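Local coordinates for protein 4-carboxymuconolactone decarboxylase (PDB 4G9Q) that forms an all-helical trimer of the carboxymuconolactone decarboxylase family and may have peroxiredoxin activity, its own reaction being uncertain, at residues V79-E89 and V240-A248; A148-E159 and F189-P200. One frame throughout, in Å; residues are numbered along the deposited sequence.

Contact 1: residues V79-E89 and V240-A248; sequences VTIAALIARGE and VITHLAFYA
Thr80 lays its methyl CG2 over one face of the Tyr247 ring, a CH-pi contact 3.9 Å from the ring centroid. The same threonine meets the edge of the His243 imidazole with its hydroxyl. There His243 NE2 donates a hydrogen bond to Thr80 OG1 at 2.8 Å, with the oxygen 18° out of the ring plane. A chi1 of -54° sets OG1 beside the backbone N and CG2 anti to it, which lets one residue serve both rings. Thr80 OG1 is also hydrogen-bonded to Arg76 O, and Tyr247 OH to Tyr96 OH. The Arg87 guanidinium has Ala248 O over one face. Arg87 NH1 is 3.3 Å from that oxygen, but the angle is too poor for a hydrogen bond; NH1 hydrogen-bonds to Ser213 O instead. Arg87 NE forms a salt bridge with Glu89 OE2 at 3.2 Å, and Glu89 pairs further with Lys125 of the second subunit. Two waters link the Glu89 carboxylate to Tyr247 O across the contact. Between the helices, Leu244 CD2 sits 3.6 Å from Ala83 CB and 3.7 Å from Val79 CG1. Gly88, with positive phi, is the C-prime residue of the Schellman motif that ends helix 73-86. The axes of segments 79-86 and 240-248 approach to 10.2 Å and cross at -39°. Helix 200-213 packs against the apolar side chains of both, and helix 51-65 touches His243 and Tyr247.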
# COMPACT_ATOMS: atom_id res chain seq x y z
N VAL A 79 12.07 13.52 5.27
CA VAL A 79 11.90 12.43 4.30
C VAL A 79 11.33 11.18 4.98
O VAL A 79 10.43 10.52 4.44
CB VAL A 79 13.24 12.11 3.60
CG1 VAL A 79 13.15 10.81 2.81
CG2 VAL A 79 13.64 13.27 2.68
N THR A 80 11.86 10.87 6.16
CA THR A 80 11.44 9.68 6.90
C THR A 80 10.00 9.81 7.39
O THR A 80 9.20 8.88 7.23
CB THR A 80 12.39 9.39 8.07
OG1 THR A 80 13.73 9.33 7.58
CG2 THR A 80 12.04 8.05 8.74
N ILE A 81 9.66 10.96 7.97
CA ILE A 81 8.28 11.20 8.41
C ILE A 81 7.31 11.06 7.23
O ILE A 81 6.28 10.38 7.34
CB ILE A 81 8.13 12.57 9.12
CG1 ILE A 81 8.77 12.50 10.51
CG2 ILE A 81 6.66 12.97 9.23
CD1 ILE A 81 8.86 13.85 11.18
N ALA A 82 7.65 11.67 6.10
CA ALA A 82 6.80 11.59 4.91
C ALA A 82 6.60 10.14 4.46
O ALA A 82 5.48 9.73 4.16
CB ALA A 82 7.38 12.45 3.78
N ALA A 83 7.68 9.36 4.46
CA ALA A 83 7.61 7.94 4.08
C ALA A 83 6.69 7.14 5.01
O ALA A 83 5.84 6.36 4.55
CB ALA A 83 9.00 7.33 4.05
N LEU A 84 6.87 7.33 6.32
CA LEU A 84 6.07 6.61 7.33
C LEU A 84 4.60 6.96 7.22
O LEU A 84 3.74 6.08 7.33
CB LEU A 84 6.58 6.90 8.74
CG LEU A 84 8.01 6.42 9.05
CD1 LEU A 84 8.45 6.95 10.39
CD2 LEU A 84 8.12 4.90 9.01
N ILE A 85 4.30 8.24 7.01
CA ILE A 85 2.91 8.68 6.81
C ILE A 85 2.32 8.03 5.56
O ILE A 85 1.26 7.40 5.63
CB ILE A 85 2.77 10.21 6.74
CG1 ILE A 85 3.18 10.84 8.08
CG2 ILE A 85 1.32 10.62 6.38
CD1 ILE A 85 3.32 12.35 8.05
N ALA A 86 3.02 8.16 4.43
CA ALA A 86 2.52 7.66 3.15
C ALA A 86 2.29 6.15 3.15
O ALA A 86 1.34 5.65 2.52
CB ALA A 86 3.49 8.04 2.03
N ARG A 87 3.15 5.42 3.87
CA ARG A 87 3.12 3.96 3.86
C ARG A 87 2.27 3.34 4.97
O ARG A 87 2.25 2.12 5.14
CB ARG A 87 4.54 3.41 3.92
CG ARG A 87 5.34 3.69 2.66
CD ARG A 87 6.77 3.21 2.78
NE ARG A 87 6.86 1.76 3.01
CZ ARG A 87 6.76 0.83 2.07
NH1 ARG A 87 6.54 1.15 0.80
NH2 ARG A 87 6.86 -0.45 2.40
N GLY A 88 1.56 4.19 5.71
CA GLY A 88 0.68 3.71 6.79
C GLY A 88 1.45 3.04 7.91
O GLY A 88 1.02 2.02 8.45
N GLU A 89 2.60 3.61 8.25
CA GLU A 89 3.42 3.12 9.34
C GLU A 89 3.44 4.14 10.47
O GLU A 89 4.47 4.39 11.10
CB GLU A 89 4.83 2.80 8.83
CG GLU A 89 4.84 1.76 7.71
CD GLU A 89 6.21 1.57 7.07
OE1 GLU A 89 7.20 2.11 7.59
OE2 GLU A 89 6.29 0.87 6.04
N VAL A 240 17.80 11.42 -1.22
CA VAL A 240 16.40 11.15 -0.86
C VAL A 240 16.00 9.76 -1.36
O VAL A 240 15.48 8.94 -0.60
CB VAL A 240 15.44 12.23 -1.42
CG1 VAL A 240 13.98 11.82 -1.24
CG2 VAL A 240 15.69 13.58 -0.74
N ILE A 241 16.27 9.49 -2.63
CA ILE A 241 15.97 8.19 -3.22
C ILE A 241 16.73 7.08 -2.48
O ILE A 241 16.16 6.02 -2.20
CB ILE A 241 16.29 8.17 -4.73
CG1 ILE A 241 15.41 9.18 -5.47
CG2 ILE A 241 16.11 6.77 -5.32
CD1 ILE A 241 15.79 9.43 -6.92
N THR A 242 17.99 7.34 -2.17
CA THR A 242 18.83 6.36 -1.47
C THR A 242 18.31 6.05 -0.06
O THR A 242 18.21 4.89 0.34
CB THR A 242 20.30 6.83 -1.45
OG1 THR A 242 20.73 7.07 -2.79
CG2 THR A 242 21.21 5.78 -0.80
N HIS A 243 17.95 7.10 0.67
CA HIS A 243 17.38 6.97 2.01
C HIS A 243 16.10 6.12 1.96
O HIS A 243 15.88 5.24 2.81
CB HIS A 243 17.10 8.36 2.58
CG HIS A 243 16.78 8.38 4.04
ND1 HIS A 243 17.76 8.40 5.01
CD2 HIS A 243 15.60 8.40 4.69
CE1 HIS A 243 17.19 8.43 6.20
NE2 HIS A 243 15.87 8.42 6.03
N LEU A 244 15.27 6.38 0.95
CA LEU A 244 13.99 5.71 0.81
C LEU A 244 14.08 4.25 0.37
O LEU A 244 13.12 3.50 0.55
CB LEU A 244 13.08 6.50 -0.14
CG LEU A 244 12.59 7.84 0.43
CD1 LEU A 244 11.83 8.61 -0.64
CD2 LEU A 244 11.73 7.62 1.67
N ALA A 245 15.22 3.84 -0.18
CA ALA A 245 15.43 2.41 -0.46
C ALA A 245 15.28 1.60 0.82
O ALA A 245 14.74 0.49 0.82
CB ALA A 245 16.80 2.18 -1.08
N PHE A 246 15.75 2.17 1.93
CA PHE A 246 15.69 1.50 3.22
C PHE A 246 14.32 1.58 3.86
O PHE A 246 13.81 0.58 4.36
CB PHE A 246 16.79 2.03 4.15
CG PHE A 246 18.18 1.79 3.62
CD1 PHE A 246 18.91 0.68 4.05
CD2 PHE A 246 18.73 2.63 2.66
CE1 PHE A 246 20.18 0.44 3.54
CE2 PHE A 246 19.99 2.40 2.15
CZ PHE A 246 20.72 1.29 2.59
N TYR A 247 13.72 2.76 3.82
CA TYR A 247 12.42 2.98 4.47
C TYR A 247 11.21 2.53 3.65
O TYR A 247 10.18 2.19 4.23
CB TYR A 247 12.27 4.43 4.93
CG TYR A 247 13.09 4.69 6.16
CD1 TYR A 247 12.60 4.35 7.43
CD2 TYR A 247 14.38 5.23 6.07
CE1 TYR A 247 13.36 4.57 8.57
CE2 TYR A 247 15.15 5.45 7.22
CZ TYR A 247 14.63 5.12 8.46
OH TYR A 247 15.39 5.33 9.59
N ALA A 248 11.35 2.52 2.33
CA ALA A 248 10.23 2.18 1.46
C ALA A 248 10.51 0.97 0.58
O ALA A 248 9.67 0.58 -0.23
CB ALA A 248 9.82 3.39 0.62
O HOH W 1 8.48 -0.05 5.12
O HOH W 2 9.79 2.20 7.04

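Contact 2: residues A148-E159 and F189-P200; sequences AAVESTPLPLDE and FRDLWLRPDLAP
Arg195 grips two successive backbone carbonyls of the facing loop. Its NH2 donates to Ala149 O at 2.8 Å, almost in line with the carbonyl bond. Its NH1 donates to Val150 O at 2.9 Å, approaching from above that carbonyl plane. The side chain first leads away from the loop, and a bend at chi3 (57°) helps bring the guanidinium back to it. Arg195 NE forms a salt bridge with Glu112 on helix 107-120. With an alanine here, the carbonyls of Ala149 and Val150 would probably lose their shared donor and Glu112 its salt-bridge partner. Asp197 holds the same corner: its OD1 accepts from Ala149 N at 3.0 Å, and two waters tie its carboxylate to Ser152 OG. Further along, Leu155 N meets a lone pair of Leu194 O at 2.7 Å in a nearly straight bond (176°). At the other end of the contact, Glu159 OE2 and Arg190 NH2 make a salt bridge of 3.3 Å. Leu157 CD2 lies over one face of that guanidinium, while its CD1 is 3.9 Å from Leu194 CD2. Leu155 points its CD1 at Pro200 CD, 3.8 Å away and tip to tip, and CD2 rests on Pro196. Two interhelical connections thus pack side by side. The loop between helices 130-139 and 159-173 lies against the link from helix 178-192 to helix 200-213, which includes a type I turn from Leu192 to Arg195.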
# COMPACT_ATOMS: atom_id res chain seq x y z
N ALA A 148 1.39 24.63 12.93
CA ALA A 148 1.18 25.36 11.68
C ALA A 148 -0.14 26.12 11.76
O ALA A 148 -1.12 25.61 12.31
CB ALA A 148 1.19 24.41 10.49
N ALA A 149 -0.16 27.33 11.22
CA ALA A 149 -1.34 28.19 11.30
C ALA A 149 -2.50 27.64 10.48
O ALA A 149 -2.30 27.13 9.38
CB ALA A 149 -1.00 29.61 10.84
N VAL A 150 -3.72 27.74 11.02
CA VAL A 150 -4.92 27.40 10.26
C VAL A 150 -5.01 28.25 9.00
O VAL A 150 -5.20 27.73 7.89
CB VAL A 150 -6.21 27.56 11.12
CG1 VAL A 150 -7.46 27.41 10.26
CG2 VAL A 150 -6.22 26.55 12.25
N GLU A 151 -4.87 29.57 9.16
CA GLU A 151 -4.82 30.48 8.02
C GLU A 151 -3.77 31.55 8.26
O GLU A 151 -3.72 32.16 9.33
CB GLU A 151 -6.20 31.11 7.77
CG GLU A 151 -6.26 31.98 6.52
CD GLU A 151 -7.65 32.52 6.20
OE1 GLU A 151 -8.61 32.22 6.94
OE2 GLU A 151 -7.77 33.24 5.20
N SER A 152 -2.89 31.75 7.28
CA SER A 152 -1.92 32.85 7.34
C SER A 152 -1.59 33.39 5.95
O SER A 152 -2.13 32.90 4.94
CB SER A 152 -0.66 32.43 8.12
OG SER A 152 -0.02 31.32 7.53
N THR A 153 -0.73 34.40 5.90
CA THR A 153 -0.41 35.09 4.65
C THR A 153 0.24 34.13 3.64
O THR A 153 1.27 33.52 3.94
CB THR A 153 0.50 36.31 4.91
OG1 THR A 153 -0.21 37.23 5.75
CG2 THR A 153 0.87 37.01 3.61
N PRO A 154 -0.38 33.99 2.46
CA PRO A 154 0.16 33.05 1.48
C PRO A 154 1.51 33.50 0.95
O PRO A 154 1.81 34.70 0.95
CB PRO A 154 -0.88 33.08 0.34
CG PRO A 154 -2.08 33.79 0.90
CD PRO A 154 -1.58 34.69 1.97
N LEU A 155 2.31 32.54 0.52
CA LEU A 155 3.53 32.82 -0.25
C LEU A 155 3.15 33.36 -1.63
O LEU A 155 2.02 33.15 -2.09
CB LEU A 155 4.39 31.56 -0.36
CG LEU A 155 4.86 30.94 0.96
CD1 LEU A 155 5.48 29.56 0.71
CD2 LEU A 155 5.84 31.85 1.71
N PRO A 156 4.08 34.08 -2.29
CA PRO A 156 3.82 34.62 -3.62
C PRO A 156 3.54 33.53 -4.64
O PRO A 156 4.21 32.49 -4.65
CB PRO A 156 5.13 35.33 -3.98
CG PRO A 156 5.71 35.69 -2.67
CD PRO A 156 5.39 34.54 -1.77
N LEU A 157 2.53 33.76 -5.48
CA LEU A 157 2.18 32.82 -6.54
C LEU A 157 2.80 33.27 -7.86
O LEU A 157 2.69 34.44 -8.23
CB LEU A 157 0.66 32.71 -6.67
CG LEU A 157 0.08 31.81 -7.77
CD1 LEU A 157 0.35 30.33 -7.49
CD2 LEU A 157 -1.41 32.06 -7.90
N ASP A 158 3.46 32.34 -8.55
CA ASP A 158 3.94 32.57 -9.91
C ASP A 158 2.73 32.46 -10.83
O ASP A 158 2.37 31.36 -11.27
CB ASP A 158 5.02 31.54 -10.27
CG ASP A 158 5.65 31.77 -11.64
OD1 ASP A 158 5.10 32.52 -12.47
OD2 ASP A 158 6.71 31.16 -11.89
N GLU A 159 2.10 33.60 -11.10
CA GLU A 159 0.81 33.66 -11.79
C GLU A 159 0.86 33.10 -13.21
O GLU A 159 -0.11 32.48 -13.67
CB GLU A 159 0.26 35.09 -11.81
CG GLU A 159 -0.25 35.59 -10.46
CD GLU A 159 -1.65 35.09 -10.11
OE1 GLU A 159 -2.23 34.29 -10.87
OE2 GLU A 159 -2.18 35.50 -9.05
N PHE A 189 -3.08 24.29 -5.64
CA PHE A 189 -2.13 25.24 -6.19
C PHE A 189 -2.35 26.69 -5.80
O PHE A 189 -1.40 27.46 -5.74
CB PHE A 189 -1.95 25.02 -7.70
CG PHE A 189 -1.25 23.74 -8.02
CD1 PHE A 189 0.13 23.64 -7.89
CD2 PHE A 189 -1.98 22.61 -8.37
CE1 PHE A 189 0.79 22.44 -8.15
CE2 PHE A 189 -1.33 21.40 -8.63
CZ PHE A 189 0.05 21.32 -8.53
N ARG A 190 -3.59 27.05 -5.47
CA ARG A 190 -3.89 28.41 -4.99
C ARG A 190 -4.09 28.50 -3.48
O ARG A 190 -4.50 29.55 -2.97
CB ARG A 190 -5.09 29.00 -5.75
CG ARG A 190 -4.76 29.36 -7.19
CD ARG A 190 -5.88 30.14 -7.85
NE ARG A 190 -5.34 31.30 -8.57
CZ ARG A 190 -5.26 32.53 -8.07
NH1 ARG A 190 -5.70 32.79 -6.84
NH2 ARG A 190 -4.75 33.51 -8.80
N ASP A 191 -3.78 27.42 -2.77
CA ASP A 191 -3.83 27.42 -1.30
C ASP A 191 -2.72 26.59 -0.67
O ASP A 191 -1.73 27.15 -0.19
CB ASP A 191 -5.21 26.99 -0.76
CG ASP A 191 -5.25 26.95 0.76
OD1 ASP A 191 -4.46 27.67 1.41
OD2 ASP A 191 -6.09 26.20 1.33
N LEU A 192 -2.87 25.26 -0.68
CA LEU A 192 -1.91 24.36 -0.01
C LEU A 192 -0.45 24.69 -0.33
O LEU A 192 0.37 24.82 0.59
CB LEU A 192 -2.23 22.89 -0.34
CG LEU A 192 -1.40 21.81 0.38
CD1 LEU A 192 -1.65 21.80 1.88
CD2 LEU A 192 -1.68 20.43 -0.22
N TRP A 193 -0.13 24.86 -1.61
CA TRP A 193 1.24 25.09 -2.06
C TRP A 193 1.77 26.47 -1.71
O TRP A 193 2.98 26.70 -1.75
CB TRP A 193 1.38 24.80 -3.56
CG TRP A 193 1.51 23.33 -3.82
CD1 TRP A 193 0.52 22.48 -4.20
CD2 TRP A 193 2.69 22.54 -3.66
NE1 TRP A 193 1.01 21.19 -4.30
CE2 TRP A 193 2.34 21.20 -3.98
CE3 TRP A 193 4.01 22.83 -3.31
CZ2 TRP A 193 3.27 20.16 -3.94
CZ3 TRP A 193 4.94 21.78 -3.27
CH2 TRP A 193 4.56 20.47 -3.59
N LEU A 194 0.87 27.38 -1.35
CA LEU A 194 1.24 28.74 -0.94
C LEU A 194 1.25 28.93 0.58
O LEU A 194 1.59 30.00 1.08
CB LEU A 194 0.29 29.75 -1.60
CG LEU A 194 0.15 29.63 -3.12
CD1 LEU A 194 -0.87 30.64 -3.63
CD2 LEU A 194 1.50 29.79 -3.83
N ARG A 195 0.87 27.89 1.32
CA ARG A 195 0.92 27.95 2.77
C ARG A 195 2.37 28.07 3.25
O ARG A 195 3.23 27.31 2.82
CB ARG A 195 0.20 26.75 3.39
CG ARG A 195 -1.33 26.82 3.27
CD ARG A 195 -1.98 25.51 3.73
NE ARG A 195 -1.61 25.16 5.10
CZ ARG A 195 -2.22 25.61 6.19
NH1 ARG A 195 -3.27 26.42 6.10
NH2 ARG A 195 -1.77 25.24 7.39
N PRO A 196 2.66 29.06 4.11
CA PRO A 196 4.07 29.34 4.44
C PRO A 196 4.73 28.40 5.46
O PRO A 196 5.95 28.48 5.67
CB PRO A 196 4.02 30.77 5.00
CG PRO A 196 2.64 30.89 5.59
CD PRO A 196 1.75 30.11 4.64
N ASP A 197 3.95 27.51 6.08
CA ASP A 197 4.43 26.70 7.20
C ASP A 197 5.45 25.63 6.79
O ASP A 197 6.18 25.10 7.63
CB ASP A 197 3.24 26.11 7.95
CG ASP A 197 2.13 27.13 8.15
OD1 ASP A 197 2.06 27.71 9.26
OD2 ASP A 197 1.35 27.38 7.19
N LEU A 198 5.50 25.32 5.50
CA LEU A 198 6.66 24.67 4.90
C LEU A 198 7.19 25.59 3.82
O LEU A 198 6.41 26.11 3.01
CB LEU A 198 6.29 23.32 4.28
CG LEU A 198 6.04 22.13 5.19
CD1 LEU A 198 5.38 20.99 4.41
CD2 LEU A 198 7.33 21.65 5.88
N ALA A 199 8.50 25.78 3.79
CA ALA A 199 9.15 26.43 2.66
C ALA A 199 8.88 25.58 1.41
O ALA A 199 8.77 24.36 1.52
CB ALA A 199 10.64 26.54 2.91
N PRO A 200 8.74 26.23 0.24
CA PRO A 200 8.46 25.50 -1.01
C PRO A 200 9.40 24.31 -1.23
O PRO A 200 8.94 23.24 -1.61
CB PRO A 200 8.65 26.57 -2.08
CG PRO A 200 8.19 27.81 -1.39
CD PRO A 200 8.74 27.69 -0.00
O HOH W 3 -1.05 28.83 7.35
O HOH W 4 2.17 30.64 9.20

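Contact 1 is buried near the middle of the chain, and contact 2 lies at the surface, about 17 Å from the chain centre. Their centres are 24 Å apart and they do not touch. Along the chain, contact 2 is nested inside the loop that contact 1 closes. Contact 1 joins two helices, chiefly through side chains. Contact 2 joins irregular segments, and main-chain groups take part in most of its hydrogen bonds. Helix 200-213 relates the two: it packs against apolar side chains of both segments of contact 1 and begins at the end of contact 2. Each also borders the trimer interface, contact 1 at the second subunit and contact 2 at the third.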